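Local coordinates for PA0833-PD protein (Pseudomonas aeruginosa PAO1, PDB 6JFW) that probably binds peptidoglycan through this periplasmic OmpA C-like domain and so probably helps to connect the outer membrane with the cell wall, at residues 26-32 with 132-138; 82-87 with 109-114; 4-9 with 58-62. All blocks are in the same frame, centred on the assembly; numbering follows the deposited sequence.

From the N terminus, helix 3-12 supplies the first half of contact 3 and strand 26-32 the first half of contact 1. Helix 49-61 then returns to 4-9, closing contact 3 at 58-62, so that contacts 1 and 3 cross along the chain. Contact 2 opens and closes next: 82-87 meets 109-114 within a beta-alpha-beta unit, and its short loop falls wholly within the longer one that 132-138 finally completes. Contacts 1 and 3 touch in space, with Phe-59 against Val-135 and Leu-137 and Glu-6 against Ile-27, joining the two helices to one face of the sheet. Contact 2 lies across the chain's centre from contact 3, about 26 Å away between centres.

Contact 1. Residues 26-32 with 132-138; sequences DIKLIMP and RVEVNLR
Ile-27, Leu-29 and Met-31 face Leu-137, Val-135 and Val-133 as the hydrogen-bonded pairs of an antiparallel ladder, which joins the second and last strands of the OmpA C-like sheet. Six backbone bonds hold it, among them Leu-137 N to Ile-27 O at 2.8 Å. At the intervening residues CA-H...O contacts form, as from Glu-134 CA to Leu-29 O (3.2 Å).

On the face of Leu-29 and Met-31 the packing is apolar. Leu-29 CD1 lies 4.1 Å from Val-135 CB, and Met-31 SD comes to 3.9 Å from Val-135 CG2; Leu-55 of helix 49-61 adds to this layer.

The other face is mostly polar. Lys-28 runs beside Asn-136, its CG 3.4 Å from Asn-136 OD1, while Asn-136 ND2 hydrogen-bonds to Glu-68 OE1 of strand 65-72. Ile-30 lies alongside Glu-134 and sets its CD1 3.4 Å from Glu-134 CG. With CG beside its own backbone N and the chain extended beyond (chi2 -177°), Glu-134 reaches between two basic side chains: OE1 makes a long salt bridge to Lys-28 NZ, and OE2 is gripped side-on by Arg-132. Both NE, at 2.7 Å, and NH2 of Arg-132 reach Glu-134 OE2 from one face of the carboxylate.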
# COMPACT_ATOMS: atom_id res chain seq x y z
N ASP A 26 9.13 -10.76 5.72
CA ASP A 26 8.58 -9.47 5.33
C ASP A 26 7.29 -9.15 6.07
O ASP A 26 6.59 -10.03 6.58
CB ASP A 26 8.32 -9.43 3.82
CG ASP A 26 9.56 -9.68 3.00
OD1 ASP A 26 10.67 -9.62 3.57
OD2 ASP A 26 9.42 -9.94 1.79
N ILE A 27 6.98 -7.85 6.11
CA ILE A 27 5.68 -7.35 6.54
C ILE A 27 5.02 -6.71 5.32
O ILE A 27 5.64 -5.90 4.62
CB ILE A 27 5.81 -6.33 7.68
CG1 ILE A 27 6.55 -6.94 8.87
CG2 ILE A 27 4.44 -5.80 8.10
CD1 ILE A 27 6.81 -5.96 10.00
N LYS A 28 3.76 -7.07 5.07
CA LYS A 28 3.00 -6.51 3.96
C LYS A 28 1.76 -5.81 4.50
O LYS A 28 1.04 -6.37 5.33
CB LYS A 28 2.59 -7.60 2.97
CG LYS A 28 1.69 -7.10 1.85
CD LYS A 28 1.10 -8.25 1.07
CE LYS A 28 2.13 -8.94 0.21
NZ LYS A 28 1.59 -10.18 -0.39
N LEU A 29 1.53 -4.59 4.03
CA LEU A 29 0.35 -3.81 4.38
C LEU A 29 -0.55 -3.70 3.16
O LEU A 29 -0.13 -3.17 2.13
CB LEU A 29 0.76 -2.43 4.89
CG LEU A 29 1.82 -2.45 5.99
CD1 LEU A 29 2.50 -1.10 6.12
CD2 LEU A 29 1.19 -2.86 7.31
N ILE A 30 -1.77 -4.21 3.28
CA ILE A 30 -2.77 -4.12 2.22
C ILE A 30 -3.64 -2.90 2.49
O ILE A 30 -4.32 -2.83 3.51
CB ILE A 30 -3.64 -5.38 2.14
CG1 ILE A 30 -2.78 -6.64 2.05
CG2 ILE A 30 -4.59 -5.28 0.94
CD1 ILE A 30 -2.09 -6.80 0.74
N MET A 31 -3.63 -1.95 1.56
CA MET A 31 -4.46 -0.76 1.67
C MET A 31 -5.54 -0.80 0.60
O MET A 31 -5.26 -0.52 -0.58
CB MET A 31 -3.60 0.50 1.55
CG MET A 31 -2.50 0.55 2.61
SD MET A 31 -1.17 1.74 2.35
CE MET A 31 -1.97 2.95 1.30
N PRO A 32 -6.78 -1.16 0.94
CA PRO A 32 -7.82 -1.29 -0.09
C PRO A 32 -8.11 0.05 -0.76
O PRO A 32 -8.06 1.11 -0.13
CB PRO A 32 -9.04 -1.80 0.69
CG PRO A 32 -8.50 -2.28 2.01
CD PRO A 32 -7.29 -1.46 2.29
N ARG A 132 -6.05 -2.14 -4.95
CA ARG A 132 -5.39 -1.95 -3.67
C ARG A 132 -3.98 -1.44 -3.91
O ARG A 132 -3.45 -1.53 -5.02
CB ARG A 132 -5.34 -3.25 -2.87
CG ARG A 132 -4.28 -4.22 -3.38
CD ARG A 132 -4.75 -5.66 -3.38
NE ARG A 132 -3.66 -6.58 -3.70
CZ ARG A 132 -3.51 -7.20 -4.86
NH1 ARG A 132 -4.39 -7.02 -5.84
NH2 ARG A 132 -2.48 -8.01 -5.05
N VAL A 133 -3.38 -0.90 -2.86
CA VAL A 133 -1.95 -0.60 -2.82
C VAL A 133 -1.34 -1.43 -1.71
O VAL A 133 -1.89 -1.52 -0.61
CB VAL A 133 -1.69 0.90 -2.61
CG1 VAL A 133 -0.23 1.14 -2.22
CG2 VAL A 133 -2.03 1.68 -3.87
N GLU A 134 -0.20 -2.06 -2.00
CA GLU A 134 0.52 -2.88 -1.04
C GLU A 134 1.85 -2.22 -0.70
O GLU A 134 2.55 -1.71 -1.58
CB GLU A 134 0.74 -4.29 -1.58
CG GLU A 134 -0.55 -5.07 -1.76
CD GLU A 134 -0.34 -6.51 -2.22
OE1 GLU A 134 0.82 -6.93 -2.37
OE2 GLU A 134 -1.35 -7.21 -2.42
N VAL A 135 2.18 -2.20 0.59
CA VAL A 135 3.46 -1.71 1.07
C VAL A 135 4.21 -2.90 1.65
O VAL A 135 3.82 -3.45 2.69
CB VAL A 135 3.30 -0.61 2.13
CG1 VAL A 135 4.67 -0.11 2.57
CG2 VAL A 135 2.46 0.53 1.59
N ASN A 136 5.29 -3.31 0.98
CA ASN A 136 6.11 -4.41 1.43
C ASN A 136 7.34 -3.87 2.15
O ASN A 136 8.05 -3.01 1.62
CB ASN A 136 6.54 -5.30 0.26
CG ASN A 136 5.35 -5.79 -0.55
OD1 ASN A 136 4.49 -6.51 -0.04
ND2 ASN A 136 5.31 -5.43 -1.82
N LEU A 137 7.57 -4.36 3.37
CA LEU A 137 8.74 -4.00 4.17
C LEU A 137 9.65 -5.22 4.23
O LEU A 137 9.30 -6.24 4.85
CB LEU A 137 8.33 -3.54 5.57
CG LEU A 137 7.35 -2.38 5.70
CD1 LEU A 137 6.96 -2.17 7.15
CD2 LEU A 137 7.93 -1.10 5.12
N ARG A 138 10.81 -5.13 3.60
CA ARG A 138 11.77 -6.20 3.53
C ARG A 138 13.02 -5.87 4.33
O ARG A 138 13.62 -4.81 4.09
CB ARG A 138 12.15 -6.45 2.11
CG ARG A 138 13.26 -7.35 2.05
CD ARG A 138 13.33 -7.77 0.68
NE ARG A 138 13.05 -9.22 0.67
CZ ARG A 138 12.51 -9.88 -0.33
NH1 ARG A 138 12.15 -9.19 -1.39
NH2 ARG A 138 12.19 -11.20 -0.35

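Contact 2. Residues 82-87 with 109-114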
# COMPACT_ATOMS: atom_id res chain seq x y z
N ASN A 82 -4.52 -0.17 -17.01
CA ASN A 82 -4.53 -0.56 -15.61
C ASN A 82 -3.16 -0.37 -14.97
O ASN A 82 -3.06 0.08 -13.82
CB ASN A 82 -4.97 -2.01 -15.47
CG ASN A 82 -6.46 -2.18 -15.61
OD1 ASN A 82 -7.23 -1.27 -15.31
ND2 ASN A 82 -6.89 -3.35 -16.07
N MET A 83 -2.09 -0.72 -15.69
CA MET A 83 -0.74 -0.46 -15.19
C MET A 83 -0.55 1.03 -14.93
O MET A 83 -0.02 1.43 -13.88
CB MET A 83 0.29 -0.98 -16.19
CG MET A 83 0.20 -2.47 -16.45
SD MET A 83 1.15 -3.45 -15.29
CE MET A 83 2.81 -3.06 -15.82
N ASP A 84 -0.98 1.86 -15.88
CA ASP A 84 -1.00 3.31 -15.72
C ASP A 84 -1.72 3.71 -14.44
O ASP A 84 -1.15 4.41 -13.58
CB ASP A 84 -1.68 3.93 -16.94
CG ASP A 84 -1.50 5.42 -17.04
OD1 ASP A 84 -1.56 6.12 -16.01
OD2 ASP A 84 -1.31 5.91 -18.18
N LEU A 85 -2.98 3.29 -14.30
CA LEU A 85 -3.78 3.68 -13.14
C LEU A 85 -3.15 3.20 -11.84
O LEU A 85 -3.12 3.94 -10.85
CB LEU A 85 -5.19 3.12 -13.28
CG LEU A 85 -6.08 3.73 -14.37
CD1 LEU A 85 -7.38 2.97 -14.48
CD2 LEU A 85 -6.33 5.20 -14.08
N SER A 86 -2.63 1.97 -11.83
CA SER A 86 -2.03 1.44 -10.61
C SER A 86 -0.73 2.16 -10.28
O SER A 86 -0.43 2.40 -9.11
CB SER A 86 -1.80 -0.06 -10.76
OG SER A 86 -0.83 -0.34 -11.75
N GLN A 87 0.06 2.50 -11.31
CA GLN A 87 1.26 3.31 -11.09
C GLN A 87 0.91 4.66 -10.47
O GLN A 87 1.61 5.13 -9.56
CB GLN A 87 2.00 3.50 -12.41
CG GLN A 87 2.99 4.65 -12.42
CD GLN A 87 4.44 4.21 -12.23
OE1 GLN A 87 4.71 3.22 -11.58
NE2 GLN A 87 5.36 4.97 -12.81
N THR A 109 8.55 2.26 -6.09
CA THR A 109 7.13 2.11 -6.40
C THR A 109 6.95 1.46 -7.76
O THR A 109 7.73 1.71 -8.69
CB THR A 109 6.37 3.44 -6.38
OG1 THR A 109 6.51 4.10 -7.65
CG2 THR A 109 6.90 4.35 -5.29
N ARG A 110 5.92 0.63 -7.86
CA ARG A 110 5.52 -0.01 -9.10
C ARG A 110 4.01 0.03 -9.22
O ARG A 110 3.29 0.11 -8.22
CB ARG A 110 5.99 -1.47 -9.16
CG ARG A 110 7.24 -1.73 -8.36
CD ARG A 110 7.66 -3.19 -8.44
NE ARG A 110 7.37 -3.78 -9.74
CZ ARG A 110 6.61 -4.86 -9.90
NH1 ARG A 110 6.39 -5.34 -11.11
NH2 ARG A 110 6.08 -5.47 -8.86
N GLY A 111 3.53 -0.00 -10.45
CA GLY A 111 2.18 -0.42 -10.76
C GLY A 111 2.26 -1.82 -11.35
O GLY A 111 3.17 -2.13 -12.11
N MET A 112 1.32 -2.67 -10.95
CA MET A 112 1.27 -4.03 -11.45
C MET A 112 -0.01 -4.34 -12.21
O MET A 112 -0.16 -5.45 -12.73
CB MET A 112 1.44 -5.03 -10.30
CG MET A 112 2.83 -4.99 -9.72
SD MET A 112 3.75 -6.46 -10.17
CE MET A 112 3.17 -7.57 -8.91
N GLY A 113 -0.92 -3.37 -12.30
CA GLY A 113 -2.19 -3.58 -12.94
C GLY A 113 -2.91 -4.79 -12.39
O GLY A 113 -3.00 -5.00 -11.18
N PRO A 114 -3.40 -5.64 -13.29
CA PRO A 114 -4.23 -6.78 -12.87
C PRO A 114 -3.46 -8.01 -12.42
O PRO A 114 -4.09 -9.03 -12.12
CB PRO A 114 -5.06 -7.08 -14.13
CG PRO A 114 -4.30 -6.45 -15.28
CD PRO A 114 -3.17 -5.63 -14.74
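Ser-86 directs its CB toward the chain at Gly-111 to Gly-113. That CB lies 3.8 Å from Gly-113 N, and the hydroxyl beyond it does the gripping. OG sits between its own backbone N and carbonyl carbon (chi1 66°), a setting that folds it back against the preceding helical turn and at the same time presents it to the loop. From the loop, Gly-113 N donates to Ser-86 OG at 3.1 Å with an N-H...O angle of 156°. From the helix, the carbonyl oxygens of Asn-82 and Met-83 both lie within reach of the single hydroxyl proton. Ser-86 OG also rests 3.2 Å from Gly-111 CA, an approach possible because Gly-111 has no side chain on the helix-facing side; its CA is 3.9 Å from Gln-87 CA.

The contact belongs to the beta-alpha-beta unit of strand 65-72, helix 79-99 and strand 107-111. Asn-82, Leu-85 and Ser-86 match the beginning of the NX2LSX2RAX2VX3L sequence motif of peptidoglycan-associating OmpA-like domains. The backbone of Gly-113, with positive phi, also hydrogen-bonds to the backbone of Thr-73 after the first strand, so this turn is held by both helix and loop.

Two flanking side chains extend the interface. Met-83, bent at chi2 and chi3, lays SD against the peptide leaving Met-112, 3.4 Å from Met-112 C, and reaches CE to 3.8 Å from Gly-111 O. Asn-82 packs its CB 4.1 Å from Pro-114 CD, while its ND2 is hydrogen-bonded to Thr-76 O.

Contact 3. Residues 4-9 with 58-62; sequences KQEAEL and SFKQY
The amide nitrogen of Gln-5 is gripped twice: NE2 donates to Ser-58 OG at 3.0 Å, nearly straight at 163° and within the amide plane, and it donates again to a water. That water passes a hydrogen bond on to Tyr-62 O, 2.8 Å away, so one amide group is tied both to the last turn of helix 49-61 and to the residue that leaves it. Between them the two bonds should fix the rotation of the amide. Its other end, OE1, has a weak hydrogen bond to Asn-65 ND2.

Gln-5 reaches this place fully stretched, with CG trans to the backbone N (chi1 -176°), and in doing so slides antiparallel past Tyr-62. Its CB stands over the centre of the tyrosine ring, 3.7 Å from the centroid, in a CH-pi contact. Farther along, CG comes to 3.4 Å from Tyr-62 CD2, while the amide and ring planes are inclined by 32°. NE2 also lies at the edge of the Phe-59 ring, 4.0 Å from CD1. One turn on, Leu-9 brings CD2 to 3.6 Å from Ser-58 OG.

At the outer end, Lys-4 NZ donates to Tyr-62 OH; the position of this hydroxyl is less certain, because the Glu-8 carboxylate at the ring edge is modelled too close to it. Arg-106 holds the carbonyls of both Phe-59 and Tyr-62. Inward, Leu-9 touches Leu-137 and Phe-59 touches Leu-29, as befits helix 3-12 and the C-terminal end of helix 49-61, seated on one face of the OmpA C-like alpha/beta sandwich.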
# COMPACT_ATOMS: atom_id res chain seq x y z
N LYS A 4 8.67 -6.44 16.45
CA LYS A 4 8.26 -5.26 17.19
C LYS A 4 7.53 -4.27 16.29
O LYS A 4 6.47 -3.75 16.66
CB LYS A 4 9.48 -4.61 17.85
CG LYS A 4 9.15 -3.61 18.94
CD LYS A 4 10.35 -3.39 19.83
CE LYS A 4 10.26 -2.07 20.57
NZ LYS A 4 10.31 -0.92 19.62
N GLN A 5 8.08 -4.00 15.10
CA GLN A 5 7.38 -3.11 14.18
C GLN A 5 6.04 -3.70 13.77
O GLN A 5 5.05 -2.96 13.65
CB GLN A 5 8.24 -2.83 12.94
CG GLN A 5 7.59 -1.82 12.00
CD GLN A 5 8.46 -1.45 10.81
OE1 GLN A 5 9.38 -2.19 10.45
NE2 GLN A 5 8.17 -0.31 10.21
N GLU A 6 5.98 -5.01 13.55
CA GLU A 6 4.72 -5.64 13.17
C GLU A 6 3.65 -5.40 14.23
O GLU A 6 2.51 -5.05 13.90
CB GLU A 6 4.90 -7.14 12.93
CG GLU A 6 3.64 -7.78 12.36
CD GLU A 6 3.58 -9.28 12.52
OE1 GLU A 6 4.62 -9.90 12.82
OE2 GLU A 6 2.48 -9.85 12.35
N ALA A 7 4.00 -5.58 15.50
CA ALA A 7 3.03 -5.36 16.57
C ALA A 7 2.64 -3.89 16.67
O ALA A 7 1.48 -3.57 16.93
CB ALA A 7 3.60 -5.85 17.90
N GLU A 8 3.60 -2.99 16.46
CA GLU A 8 3.28 -1.57 16.46
C GLU A 8 2.37 -1.21 15.29
O GLU A 8 1.46 -0.39 15.43
CB GLU A 8 4.57 -0.74 16.42
CG GLU A 8 5.13 -0.40 17.78
CD GLU A 8 6.57 0.06 17.70
OE1 GLU A 8 7.41 -0.51 18.43
OE2 GLU A 8 6.87 0.97 16.90
N LEU A 9 2.61 -1.82 14.13
CA LEU A 9 1.76 -1.54 12.97
C LEU A 9 0.35 -2.07 13.17
O LEU A 9 -0.62 -1.39 12.83
CB LEU A 9 2.39 -2.13 11.71
CG LEU A 9 3.57 -1.30 11.19
CD1 LEU A 9 4.33 -2.05 10.11
CD2 LEU A 9 3.05 0.03 10.66
N SER A 58 6.19 5.17 11.64
CA SER A 58 6.74 3.84 11.84
C SER A 58 7.94 3.60 10.93
O SER A 58 8.99 3.13 11.38
CB SER A 58 5.66 2.78 11.58
OG SER A 58 6.20 1.47 11.69
N PHE A 59 7.80 3.92 9.64
CA PHE A 59 8.90 3.73 8.70
C PHE A 59 10.13 4.54 9.11
O PHE A 59 11.26 4.05 9.02
CB PHE A 59 8.48 4.13 7.28
CG PHE A 59 7.28 3.38 6.74
CD1 PHE A 59 6.88 2.17 7.29
CD2 PHE A 59 6.57 3.89 5.67
CE1 PHE A 59 5.78 1.49 6.79
CE2 PHE A 59 5.47 3.22 5.16
CZ PHE A 59 5.08 2.02 5.72
N LYS A 60 9.92 5.77 9.57
CA LYS A 60 11.03 6.60 10.02
C LYS A 60 11.71 6.02 11.25
O LYS A 60 12.93 6.15 11.40
CB LYS A 60 10.54 8.02 10.33
CG LYS A 60 10.51 8.93 9.12
CD LYS A 60 10.70 10.38 9.54
CE LYS A 60 9.45 10.93 10.21
NZ LYS A 60 8.22 10.32 9.63
N GLN A 61 10.94 5.38 12.12
CA GLN A 61 11.49 4.83 13.35
C GLN A 61 12.24 3.53 13.11
O GLN A 61 13.30 3.30 13.69
CB GLN A 61 10.36 4.63 14.36
CG GLN A 61 10.80 4.35 15.77
CD GLN A 61 9.63 3.94 16.64
OE1 GLN A 61 9.32 2.76 16.75
NE2 GLN A 61 8.96 4.92 17.24
N TYR A 62 11.70 2.67 12.24
CA TYR A 62 12.31 1.37 11.93
C TYR A 62 13.06 1.51 10.61
O TYR A 62 12.49 1.33 9.53
CB TYR A 62 11.26 0.28 11.89
CG TYR A 62 10.70 0.06 13.26
CD1 TYR A 62 11.46 -0.60 14.23
CD2 TYR A 62 9.46 0.55 13.62
CE1 TYR A 62 10.97 -0.79 15.49
CE2 TYR A 62 8.97 0.36 14.88
CZ TYR A 62 9.73 -0.31 15.82
OH TYR A 62 9.27 -0.51 17.09
O HOH W 1 10.17 0.62 8.23